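Local coordinates for protein probable 3-hydroxyisobutyrate dehydrogenase (Pseudomonas aeruginosa, PDB 3OBB) that oxidises L-serine and methyl-L-serine with NAD+ as the electron acceptor, acting as a homotetrameric L-serine dehydrogenase of the 3-hydroxyisobutyrate dehydrogenase-related family, at residues P122-T127 / T134-V139. Residues are numbered along the deposited sequence; the frame is centred on the assembly and turned at random.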
loop_
_atom_site.group_PDB
_atom_site.type_symbol
_atom_site.label_atom_id
_atom_site.label_comp_id
_atom_site.label_asym_id
_atom_site.label_seq_id
_atom_site.Cartn_x
_atom_site.Cartn_y
_atom_site.Cartn_z
ATOM N N PRO A 122 -25.997 -7.343 -12.250
ATOM C CA PRO A 122 -25.750 -6.738 -10.952
ATOM C C PRO A 122 -26.050 -5.279 -11.027
ATOM O O PRO A 122 -26.020 -4.649 -12.109
ATOM C CB PRO A 122 -24.247 -6.903 -10.762
ATOM C CG PRO A 122 -23.728 -7.050 -12.201
ATOM C CD PRO A 122 -24.758 -7.923 -12.788
ATOM N N VAL A 123 -26.265 -4.725 -9.860
ATOM C CA VAL A 123 -26.936 -3.479 -9.790
ATOM C C VAL A 123 -26.091 -2.501 -8.978
ATOM O O VAL A 123 -25.275 -2.909 -8.122
ATOM C CB VAL A 123 -28.379 -3.775 -9.290
ATOM C CG1 VAL A 123 -28.475 -3.702 -7.813
ATOM C CG2 VAL A 123 -29.371 -2.915 -9.990
ATOM N N SER A 124 -26.243 -1.214 -9.285
ATOM C CA SER A 124 -25.482 -0.165 -8.620
ATOM C C SER A 124 -26.454 0.995 -8.332
ATOM O O SER A 124 -27.339 1.290 -9.132
ATOM C CB SER A 124 -24.311 0.215 -9.544
ATOM O OG SER A 124 -23.697 1.413 -9.185
ATOM N N GLY A 125 -26.286 1.651 -7.195
ATOM C CA GLY A 125 -27.270 2.570 -6.693
ATOM C C GLY A 125 -27.669 2.157 -5.282
ATOM O O GLY A 125 -27.305 1.081 -4.762
ATOM N N GLY A 126 -28.421 2.998 -4.625
ATOM C CA GLY A 126 -28.692 2.662 -3.261
ATOM C C GLY A 126 -29.916 1.813 -3.041
ATOM O O GLY A 126 -30.695 1.560 -3.947
ATOM N N THR A 127 -30.077 1.416 -1.787
ATOM C CA THR A 127 -31.361 1.036 -1.244
ATOM C C THR A 127 -32.376 2.071 -1.709
ATOM O O THR A 127 -33.535 1.750 -1.967
ATOM C CB THR A 127 -31.243 0.989 0.286
ATOM O OG1 THR A 127 -31.692 -0.272 0.748
ATOM C CG2 THR A 127 -31.990 2.164 1.024
ATOM N N THR A 134 -34.346 3.687 -9.931
ATOM C CA THR A 134 -33.323 4.465 -10.692
ATOM C C THR A 134 -31.950 3.768 -10.734
ATOM O O THR A 134 -30.917 4.386 -11.061
ATOM C CB THR A 134 -33.107 5.853 -10.074
ATOM O OG1 THR A 134 -32.670 5.688 -8.711
ATOM C CG2 THR A 134 -34.395 6.693 -10.105
ATOM N N LEU A 135 -31.960 2.487 -10.386
ATOM C CA LEU A 135 -30.766 1.656 -10.345
ATOM C C LEU A 135 -30.039 1.617 -11.681
ATOM O O LEU A 135 -30.645 1.717 -12.734
ATOM C CB LEU A 135 -31.162 0.217 -9.975
ATOM C CG LEU A 135 -31.634 -0.051 -8.562
ATOM C CD1 LEU A 135 -32.066 -1.526 -8.454
ATOM C CD2 LEU A 135 -30.534 0.307 -7.558
ATOM N N THR A 136 -28.737 1.453 -11.658
ATOM C CA THR A 136 -28.090 1.088 -12.925
ATOM C C THR A 136 -27.857 -0.412 -12.984
ATOM O O THR A 136 -27.526 -1.040 -11.994
ATOM C CB THR A 136 -26.884 2.004 -13.366
ATOM O OG1 THR A 136 -25.736 1.221 -13.809
ATOM C CG2 THR A 136 -26.525 2.966 -12.317
ATOM N N PHE A 137 -28.129 -0.981 -14.141
ATOM C CA PHE A 137 -27.852 -2.369 -14.336
ATOM C C PHE A 137 -26.641 -2.478 -15.195
ATOM O O PHE A 137 -26.489 -1.721 -16.155
ATOM C CB PHE A 137 -29.040 -3.062 -15.000
ATOM C CG PHE A 137 -30.228 -3.210 -14.100
ATOM C CD1 PHE A 137 -31.184 -2.195 -14.013
ATOM C CD2 PHE A 137 -30.393 -4.365 -13.329
ATOM C CE1 PHE A 137 -32.301 -2.329 -13.208
ATOM C CE2 PHE A 137 -31.502 -4.519 -12.507
ATOM C CZ PHE A 137 -32.476 -3.500 -12.447
HETATM N N MSE A 138 -25.792 -3.441 -14.863
HETATM C CA MSE A 138 -24.608 -3.751 -15.666
HETATM C C MSE A 138 -24.721 -5.197 -16.121
HETATM O O MSE A 138 -24.682 -6.130 -15.325
HETATM C CB MSE A 138 -23.339 -3.523 -14.860
HETATM C CG MSE A 138 -23.224 -2.102 -14.366
HETATM SE SE MSE A 138 -21.724 -1.887 -13.156
HETATM C CE MSE A 138 -21.942 -0.013 -12.685
ATOM N N VAL A 139 -24.884 -5.364 -17.421
ATOM C CA VAL A 139 -25.473 -6.589 -17.946
ATOM C C VAL A 139 -24.491 -7.354 -18.817
ATOM O O VAL A 139 -23.968 -6.800 -19.784
ATOM C CB VAL A 139 -26.732 -6.236 -18.756
ATOM C CG1 VAL A 139 -27.342 -7.456 -19.412
ATOM C CG2 VAL A 139 -27.741 -5.545 -17.851
#
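Ser124 and Thr136 face each other as an antiparallel hydrogen-bonded pair, and both of their backbone N-H groups are used. Thr136 N gives a straight bond to Ser124 O at 2.9 Å, while Ser124 N returns a more bent one, 149° at the hydrogen, to Thr136 O. Two residues along, beyond the non-hydrogen-bonded Val123-Phe137 pair, Met138 N donates to Pro122 O at 3.0 Å, almost head-on to the carbonyl. Thr136 O has a second, softer donor in the CA-H of Val123, with CA 3.3 Å away. On its far edge strand 135-140 bonds through Phe137 and Val139 to the backbone of Phe161. Val123 O, turned from strand 135-140, accepts a hydrogen bond from NZ of the active-site Lys173.

On the Val123-Phe137 face, the methyl CG2 of Val123 does most of the touching. It sits over one face of the Phe137 ring, 3.9 Å from the centroid and shifted toward the rim, a CH-pi contact, and it presses tightly on Leu135 CD1 at 3.4 Å. On the Ser124-Thr136 face, the extended Met138 chain brings its CE methyl to 3.9 Å from Ser124 CB, and Ser211 and Ser212 of a second subunit pack there.

The strands are joined by helix 127-132, with Gly126 at its N-cap, and belong to the NAD-binding domain's mixed sheet. Here strand 135-140 lies between 117-124, to which it is antiparallel, and 159-164, to which it is parallel; Phe153 of helix 143-156 meets the Phe137 ring, and helix 168-196 packs against Pro122 and Met138.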